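Local coordinates for polyketide biosynthesis enoyl-CoA isomerase PksI (Bacillus subtilis, PDB 4Q1K), which decarboxylates the 3-methylglutaconyl group tethered to PksL to a 3-methylcrotonyl group during biosynthesis of the antibiotic bacillaene, at residues Gln40-Lys45 with Gly76-Phe81; Ala118-His123 with Val138-Glu143. The protein carries 1 engineered substitution. All blocks are in the same frame, centred on the assembly; numbering follows the deposited sequence.

Contact 1 of 2, residues Gln40-Lys45 with Gly76-Phe81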
ATOM      1  N   GLN B  40      19.394  24.555  -8.704  1.00 24.92           N
ATOM      2  CA  GLN B  40      19.195  25.639  -9.653  1.00 25.36           C
ATOM      3  C   GLN B  40      20.285  25.638 -10.735  1.00 27.95           C
ATOM      4  O   GLN B  40      20.939  26.669 -11.004  1.00 27.75           O
ATOM      5  CB  GLN B  40      19.059  26.992  -8.949  1.00 26.25           C
ATOM      6  CG  GLN B  40      20.232  27.293  -8.008  1.00 32.89           C
ATOM      7  CD  GLN B  40      20.192  28.685  -7.354  1.00 33.77           C
ATOM      8  OE1 GLN B  40      21.244  29.205  -6.951  1.00 41.23           O
ATOM      9  NE2 GLN B  40      19.013  29.294  -7.274  1.00 34.46           N
ATOM     10  N   ASP B  41      20.448  24.472 -11.363  1.00 28.88           N
ATOM     11  CA  ASP B  41      21.148  24.349 -12.659  1.00 29.96           C
ATOM     12  C   ASP B  41      20.183  24.687 -13.792  1.00 28.35           C
ATOM     13  O   ASP B  41      19.539  23.804 -14.349  1.00 30.06           O
ATOM     14  CB  ASP B  41      21.768  22.974 -12.812  1.00 31.46           C
ATOM     15  CG  ASP B  41      22.777  22.940 -13.970  1.00 33.42           C
ATOM     16  OD1 ASP B  41      22.569  23.699 -14.933  1.00 33.48           O
ATOM     17  OD2 ASP B  41      23.694  22.123 -13.889  1.00 35.11           O
ATOM     18  N   ARG B  42      20.035  25.982 -14.055  1.00 29.41           N
ATOM     19  CA  ARG B  42      19.087  26.483 -15.039  1.00 30.98           C
ATOM     20  C   ARG B  42      19.462  26.071 -16.469  1.00 32.57           C
ATOM     21  O   ARG B  42      18.580  25.727 -17.215  1.00 35.64           O
ATOM     22  CB  ARG B  42      18.910  28.005 -14.923  1.00 34.41           C
ATOM     23  CG  ARG B  42      18.525  28.444 -13.522  1.00 39.07           C
ATOM     24  CD  ARG B  42      18.168  29.919 -13.407  1.00 41.04           C
ATOM     25  NE  ARG B  42      18.054  30.109 -11.964  1.00 46.04           N
ATOM     26  CZ  ARG B  42      16.957  30.410 -11.300  1.00 44.81           C
ATOM     27  NH1 ARG B  42      15.816  30.670 -11.954  1.00 44.50           N
ATOM     28  NH2 ARG B  42      17.047  30.488  -9.966  1.00 48.22           N
ATOM     29  N   THR B  43      20.766  26.026 -16.775  1.00 34.34           N
ATOM     30  CA  THR B  43      21.279  25.537 -18.052  1.00 36.03           C
ATOM     31  C   THR B  43      20.760  24.139 -18.329  1.00 36.08           C
ATOM     32  O   THR B  43      20.288  23.882 -19.436  1.00 36.56           O
ATOM     33  CB  THR B  43      22.799  25.418 -18.069  1.00 36.43           C
ATOM     34  OG1 THR B  43      23.307  26.697 -17.821  1.00 46.15           O
ATOM     35  CG2 THR B  43      23.307  24.980 -19.467  1.00 41.20           C
ATOM     36  N   HIS B  44      20.809  23.237 -17.345  1.00 30.10           N
ATOM     37  CA  HIS B  44      20.355  21.881 -17.579  1.00 30.72           C
ATOM     38  C   HIS B  44      18.962  21.528 -17.048  1.00 28.10           C
ATOM     39  O   HIS B  44      18.623  20.346 -16.939  1.00 26.99           O
ATOM     40  CB  HIS B  44      21.320  20.914 -17.002  1.00 32.70           C
ATOM     41  CG  HIS B  44      22.687  21.024 -17.602  1.00 37.89           C
ATOM     42  ND1 HIS B  44      23.572  22.028 -17.251  1.00 37.37           N
ATOM     43  CD2 HIS B  44      23.325  20.254 -18.529  1.00 38.45           C
ATOM     44  CE1 HIS B  44      24.698  21.879 -17.938  1.00 40.44           C
ATOM     45  NE2 HIS B  44      24.575  20.816 -18.719  1.00 42.16           N
ATOM     46  N   LYS B  45      18.169  22.527 -16.665  1.00 27.42           N
ATOM     47  CA  LYS B  45      16.832  22.253 -16.082  1.00 28.89           C
ATOM     48  C   LYS B  45      16.927  21.242 -14.942  1.00 26.73           C
ATOM     49  O   LYS B  45      16.085  20.324 -14.797  1.00 26.91           O
ATOM     50  CB  LYS B  45      15.892  21.764 -17.182  1.00 30.74           C
ATOM     51  CG  LYS B  45      15.763  22.815 -18.287  1.00 36.63           C
ATOM     52  CD  LYS B  45      15.709  22.121 -19.628  1.00 47.49           C
ATOM     53  CE  LYS B  45      14.335  22.251 -20.246  1.00 53.33           C
ATOM     54  NZ  LYS B  45      14.249  23.572 -20.937  1.00 54.97           N
ATOM     55  N   GLY B  76      13.514  22.554  -6.142  1.00 20.47           N
ATOM     56  CA  GLY B  76      14.096  22.980  -7.438  1.00 20.91           C
ATOM     57  C   GLY B  76      13.948  24.485  -7.635  1.00 22.30           C
ATOM     58  O   GLY B  76      13.884  25.248  -6.659  1.00 24.53           O
ATOM     59  N   TYR B  77      13.881  24.934  -8.894  1.00 20.93           N
ATOM     60  CA  TYR B  77      13.624  26.314  -9.188  1.00 21.90           C
ATOM     61  C   TYR B  77      12.494  26.351 -10.219  1.00 22.08           C
ATOM     62  O   TYR B  77      12.390  25.424 -11.058  1.00 22.34           O
ATOM     63  CB  TYR B  77      14.929  27.044  -9.714  1.00 24.72           C
ATOM     64  CG  TYR B  77      15.219  26.585 -11.148  1.00 26.25           C
ATOM     65  CD1 TYR B  77      14.786  27.363 -12.256  1.00 27.05           C
ATOM     66  CD2 TYR B  77      15.849  25.366 -11.386  1.00 25.43           C
ATOM     67  CE1 TYR B  77      14.986  26.931 -13.573  1.00 27.79           C
ATOM     68  CE2 TYR B  77      16.023  24.907 -12.703  1.00 27.54           C
ATOM     69  CZ  TYR B  77      15.581  25.695 -13.765  1.00 28.11           C
ATOM     70  OH  TYR B  77      15.763  25.236 -15.061  1.00 28.35           O
ATOM     71  N   ASP B  78      11.705  27.434 -10.154  1.00 24.23           N
ATOM     72  CA  ASP B  78      10.635  27.694 -11.162  1.00 27.02           C
ATOM     73  C   ASP B  78       9.838  26.422 -11.394  1.00 22.61           C
ATOM     74  O   ASP B  78       9.296  25.848 -10.442  1.00 25.50           O
ATOM     75  CB  ASP B  78      11.250  28.221 -12.483  1.00 26.90           C
ATOM     76  CG  ASP B  78      11.806  29.657 -12.325  1.00 37.22           C
ATOM     77  OD1 ASP B  78      11.549  30.298 -11.266  1.00 34.75           O
ATOM     78  OD2 ASP B  78      12.513  30.106 -13.245  1.00 39.83           O
ATOM     79  N   ASN B  79       9.780  25.954 -12.636  1.00 23.90           N
ATOM     80  CA  ASN B  79       9.019  24.762 -12.978  1.00 23.30           C
ATOM     81  C   ASN B  79       9.730  23.381 -12.958  1.00 22.40           C
ATOM     82  O   ASN B  79       9.186  22.397 -13.456  1.00 22.50           O
ATOM     83  CB  ASN B  79       8.282  25.009 -14.340  1.00 28.01           C
ATOM     84  CG  ASN B  79       9.259  25.288 -15.469  1.00 33.60           C
ATOM     85  OD1 ASN B  79      10.403  25.778 -15.224  1.00 32.70           O
ATOM     86  ND2 ASN B  79       8.868  24.960 -16.708  1.00 33.78           N
ATOM     87  N   TYR B  80      10.950  23.255 -12.410  1.00 21.86           N
ATOM     88  CA  TYR B  80      11.714  22.002 -12.452  1.00 21.87           C
ATOM     89  C   TYR B  80      12.114  21.614 -11.021  1.00 20.49           C
ATOM     90  O   TYR B  80      12.765  22.391 -10.319  1.00 21.94           O
ATOM     91  CB  TYR B  80      13.044  22.238 -13.240  1.00 21.68           C
ATOM     92  CG  TYR B  80      12.708  22.106 -14.756  1.00 27.06           C
ATOM     93  CD1 TYR B  80      12.561  20.839 -15.311  1.00 32.27           C
ATOM     94  CD2 TYR B  80      12.363  23.212 -15.519  1.00 30.70           C
ATOM     95  CE1 TYR B  80      12.177  20.671 -16.644  1.00 38.97           C
ATOM     96  CE2 TYR B  80      11.992  23.069 -16.876  1.00 34.63           C
ATOM     97  CZ  TYR B  80      11.906  21.795 -17.409  1.00 38.47           C
ATOM     98  OH  TYR B  80      11.522  21.530 -18.722  1.00 39.44           O
ATOM     99  N   PHE B  81      11.764  20.434 -10.639  1.00 20.24           N
ATOM    100  CA  PHE B  81      12.367  19.890  -9.426  1.00 18.82           C
ATOM    101  C   PHE B  81      13.759  19.276  -9.852  1.00 19.54           C
ATOM    102  O   PHE B  81      14.820  19.727  -9.453  1.00 21.89           O
ATOM    103  CB  PHE B  81      11.475  18.750  -8.819  1.00 17.90           C
ATOM    104  CG  PHE B  81      12.122  18.042  -7.647  1.00 17.96           C
ATOM    105  CD1 PHE B  81      12.320  18.753  -6.416  1.00 19.13           C
ATOM    106  CD2 PHE B  81      12.569  16.704  -7.762  1.00 18.13           C
ATOM    107  CE1 PHE B  81      12.916  18.095  -5.300  1.00 19.58           C
ATOM    108  CE2 PHE B  81      13.195  16.046  -6.690  1.00 16.54           C
ATOM    109  CZ  PHE B  81      13.357  16.748  -5.468  1.00 19.02           C
TER
HETATM  110  O   HOH W   1      13.541  31.751 -10.651  1.00 53.18           O
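Two tyrosines of residues 76-81 receive two long cationic side chains of residues 40-45, whose aliphatic parts and, for Arg42, the guanidinium lie over the rings. Arg42 lays CG over one face of the Tyr77 ring, 4.0 Å from its centroid, and runs on extended until its guanidinium, tilted 49° to the ring, brings NH1 within 3.5 Å of Tyr77 CD1. The same NH1 forms a long salt bridge with Asp78 OD2 (3.6 Å), and a water joins it to Asp78 OD1. Lys45 sets CB squarely over the centre of the Tyr80 ring, 3.8 Å from the centroid; bends at chi2 and chi3 then carry the chain on along the ring, to CE 3.3 Å from Tyr80 OH. At the ring edge of Tyr77, OH comes to 3.3 Å from Lys45 CA.

Behind this first shell, the type I turn Arg42-Lys45 is fixed by Asp41: Asp41 OD1 accepts from both His44 N and His44 ND1, while OD2 bonds Ser49. A type II' turn, Tyr77-Tyr80, presents the tyrosines. The contact thus joins two loops, one running from strand 34-39 to helix 50-65, the other from strand 71-75 to helix 87-94.

Contact 2 of 2, residues Ala118-His123 with Val138-Glu143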
ATOM      1  N   ALA B 118      11.129  16.370   0.240  1.00 18.18           N
ATOM      2  CA  ALA B 118      11.321  16.655  -1.210  1.00 17.44           C
ATOM      3  C   ALA B 118      10.121  17.516  -1.661  1.00 18.12           C
ATOM      4  O   ALA B 118       8.962  17.007  -1.813  1.00 19.60           O
ATOM      5  CB  ALA B 118      11.267  15.352  -2.008  1.00 17.52           C
ATOM      6  N   ALA B 119      10.366  18.816  -1.743  1.00 18.53           N
ATOM      7  CA  ALA B 119       9.307  19.777  -2.163  1.00 18.69           C
ATOM      8  C   ALA B 119       9.423  19.842  -3.721  1.00 16.89           C
ATOM      9  O   ALA B 119      10.177  20.689  -4.273  1.00 16.35           O
ATOM     10  CB  ALA B 119       9.598  21.140  -1.506  1.00 18.26           C
ATOM     11  N   MET B 120       8.690  18.987  -4.394  1.00 18.06           N
ATOM     12  CA  MET B 120       8.821  18.822  -5.874  1.00 18.31           C
ATOM     13  C   MET B 120       7.824  19.783  -6.475  1.00 21.15           C
ATOM     14  O   MET B 120       6.687  19.383  -6.919  1.00 19.30           O
ATOM     15  CB  MET B 120       8.522  17.357  -6.250  1.00 17.96           C
ATOM     16  CG  MET B 120       9.454  16.375  -5.537  1.00 20.75           C
ATOM     17  SD  MET B 120       9.271  14.757  -6.438  1.00 31.12           S
ATOM     18  CE  MET B 120      10.141  13.727  -5.396  1.00 32.13           C
ATOM     19  N   GLN B 121       8.205  21.070  -6.476  1.00 18.91           N
ATOM     20  CA  GLN B 121       7.296  22.143  -6.951  1.00 21.77           C
ATOM     21  C   GLN B 121       7.216  22.124  -8.509  1.00 22.45           C
ATOM     22  O   GLN B 121       6.290  22.714  -9.099  1.00 21.82           O
ATOM     23  CB  GLN B 121       7.753  23.522  -6.438  1.00 19.80           C
ATOM     24  CG  GLN B 121       8.739  24.303  -7.322  1.00 20.21           C
ATOM     25  CD  GLN B 121      10.060  23.567  -7.654  1.00 24.21           C
ATOM     26  OE1 GLN B 121      10.509  22.627  -6.960  1.00 22.58           O
ATOM     27  NE2 GLN B 121      10.656  23.975  -8.759  1.00 22.43           N
ATOM     28  N   GLY B 122       8.221  21.528  -9.121  1.00 22.02           N
ATOM     29  CA  GLY B 122       8.306  21.398 -10.596  1.00 20.25           C
ATOM     30  C   GLY B 122       8.440  19.968 -11.058  1.00 20.00           C
ATOM     31  O   GLY B 122       8.243  19.010 -10.277  1.00 20.43           O
ATOM     32  N   HIS B 123       8.732  19.806 -12.342  1.00 20.83           N
ATOM     33  CA  HIS B 123       8.750  18.448 -12.908  1.00 20.06           C
ATOM     34  C   HIS B 123       9.832  17.548 -12.298  1.00 20.94           C
ATOM     35  O   HIS B 123      10.924  18.039 -11.931  1.00 19.84           O
ATOM     36  CB  HIS B 123       8.992  18.518 -14.401  1.00 19.70           C
ATOM     37  CG  HIS B 123       8.046  19.466 -15.073  1.00 23.02           C
ATOM     38  ND1 HIS B 123       8.472  20.626 -15.719  1.00 25.90           N
ATOM     39  CD2 HIS B 123       6.698  19.469 -15.118  1.00 20.68           C
ATOM     40  CE1 HIS B 123       7.411  21.263 -16.194  1.00 22.57           C
ATOM     41  NE2 HIS B 123       6.327  20.576 -15.844  1.00 26.88           N
ATOM     42  N   VAL B 138       7.269  13.435   0.813  1.00 17.01           N
ATOM     43  CA  VAL B 138       7.359  13.938  -0.619  1.00 18.26           C
ATOM     44  C   VAL B 138       6.163  14.842  -0.892  1.00 19.86           C
ATOM     45  O   VAL B 138       5.076  14.443  -0.567  1.00 17.94           O
ATOM     46  CB  VAL B 138       7.312  12.734  -1.582  1.00 19.85           C
ATOM     47  CG1 VAL B 138       7.190  13.259  -3.066  1.00 20.76           C
ATOM     48  CG2 VAL B 138       8.588  11.828  -1.350  1.00 20.81           C
ATOM     49  N   ILE B 139       6.310  15.990  -1.533  1.00 17.25           N
ATOM     50  CA  ILE B 139       5.102  16.807  -1.861  1.00 18.05           C
ATOM     51  C   ILE B 139       5.149  17.045  -3.362  1.00 19.36           C
ATOM     52  O   ILE B 139       6.191  17.423  -3.854  1.00 18.00           O
ATOM     53  CB  ILE B 139       5.250  18.216  -1.193  1.00 19.51           C
ATOM     54  CG1 ILE B 139       5.356  18.064   0.346  1.00 19.07           C
ATOM     55  CG2 ILE B 139       3.998  19.074  -1.524  1.00 17.10           C
ATOM     56  CD1 ILE B 139       6.055  19.313   0.983  1.00 22.41           C
ATOM     57  N   LEU B 140       4.073  16.837  -4.095  1.00 16.30           N
ATOM     58  CA  LEU B 140       4.080  17.077  -5.509  1.00 18.58           C
ATOM     59  C   LEU B 140       3.281  18.343  -5.869  1.00 18.47           C
ATOM     60  O   LEU B 140       2.445  18.774  -5.080  1.00 20.01           O
ATOM     61  CB  LEU B 140       3.394  15.919  -6.262  1.00 19.32           C
ATOM     62  CG  LEU B 140       3.896  14.494  -5.952  1.00 20.80           C
ATOM     63  CD1 LEU B 140       3.049  13.514  -6.824  1.00 20.88           C
ATOM     64  CD2 LEU B 140       5.395  14.373  -6.217  1.00 19.97           C
ATOM     65  N   SER B 141       3.547  18.866  -7.078  1.00 20.00           N
ATOM     66  CA  SER B 141       2.769  19.955  -7.632  1.00 19.32           C
ATOM     67  C   SER B 141       1.712  19.396  -8.610  1.00 19.22           C
ATOM     68  O   SER B 141       1.945  18.510  -9.443  1.00 18.03           O
ATOM     69  CB  SER B 141       3.713  20.866  -8.432  1.00 21.35           C
ATOM     70  OG  SER B 141       3.026  21.404  -9.579  1.00 24.38           O
ATOM     71  N   ARG B 142       0.494  19.922  -8.495  1.00 20.42           N
ATOM     72  CA  ARG B 142      -0.565  19.412  -9.290  1.00 19.62           C
ATOM     73  C   ARG B 142      -0.313  19.501 -10.810  1.00 21.41           C
ATOM     74  O   ARG B 142      -0.751  18.611 -11.593  1.00 21.64           O
ATOM     75  CB  ARG B 142      -1.808  20.308  -8.918  1.00 24.95           C
ATOM     76  CG  ARG B 142      -3.122  19.670  -9.334  1.00 41.25           C
ATOM     77  CD  ARG B 142      -4.380  20.443  -8.819  1.00 40.63           C
ATOM     78  NE  ARG B 142      -4.521  20.539  -7.346  1.00 43.61           N
ATOM     79  CZ  ARG B 142      -5.327  21.442  -6.769  1.00 44.99           C
ATOM     80  NH1 ARG B 142      -6.020  22.295  -7.520  1.00 41.44           N
ATOM     81  NH2 ARG B 142      -5.475  21.490  -5.459  1.00 53.88           N
ATOM     82  N   GLU B 143       0.326  20.624 -11.235  1.00 20.22           N
ATOM     83  CA  GLU B 143       0.434  20.925 -12.658  1.00 22.37           C
ATOM     84  C   GLU B 143       1.797  20.468 -13.250  1.00 21.47           C
ATOM     85  O   GLU B 143       1.977  20.478 -14.463  1.00 24.07           O
ATOM     86  CB  GLU B 143       0.121  22.432 -12.924  1.00 27.21           C
ATOM     87  CG  GLU B 143       1.124  23.421 -12.351  1.00 24.67           C
ATOM     88  CD  GLU B 143       0.735  23.892 -10.938  1.00 24.13           C
ATOM     89  OE1 GLU B 143       0.768  23.032  -9.956  1.00 23.87           O
ATOM     90  OE2 GLU B 143       0.375  25.085 -10.778  1.00 22.51           O
TER
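Ala118-Met120 and Val138-Ser141 run side by side as neighbouring parallel strands, their axes 5.0 Å apart and only 5° from parallel. Ile139 is held through both its N and its O, each bonded to the neighbouring strand: Ile139 N donates to Ala118 O (2.9 Å) and Ile139 O accepts from Met120 N (3.0 Å).

The tight apolar part is on the face carrying Ala118, Met120, Val138 and Leu140. With CG beside its own backbone N (chi1 -58°) and the chain extended from there, Met120 lies alongside Leu140, Met120 SD 3.9 Å from Leu140 CD2, and carries CE on to Val138 CG1 at 3.8 Å. Phe81, from a loop, packs on Met120 and Leu189 of helix 186-192 on Leu140, while on the other face Ala119 and Ile139 meet Ala208 of helix 201-215.

Toward the C-terminal ends the pairing becomes looser. Met120 centres an inverse gamma turn where the strand pairing gives way, and Tyr146 OH bonds both Met120 O and Ser141 N. Ser141 still keeps CB 3.2 Å from Gln121 O, but its hydroxyl donates to Glu143 OE1, Ser141 OG lying 2.8 Å from that oxygen. Beyond it the chain reaches the surface at Arg142, an exposed residue.

Strands 116-120 and 137-141 are thus parallel neighbours linked by strand 123-125, which belongs to the second sheet, and helix 127-133, as in the spiral of beta-beta-alpha units of the crotonase fold, to which this enoyl-CoA hydratase/isomerase relative belongs.

Contacts 1 and 2 follow one another along the chain, yet their centres lie only about 13 Å apart, because strand 71-75, which leads into 76-81, is the neighbour of strand 116-120 in the six-stranded sheet. They meet directly where 76-81 passes 118-123: Phe81 N lies 2.8 Å from His123 O and Asn79 O 2.9 Å from His123 N, both probable hydrogen bonds. Gln121 adds a side-chain clamp, its amide bonding the backbone of Gly76, Asp78 and Tyr80, while the rings of Tyr80 and His123 meet edge-to-face. Both contacts lie away from the active-site residue His249, contact 1 partly buried and contact 2 buried at all the residues that touch.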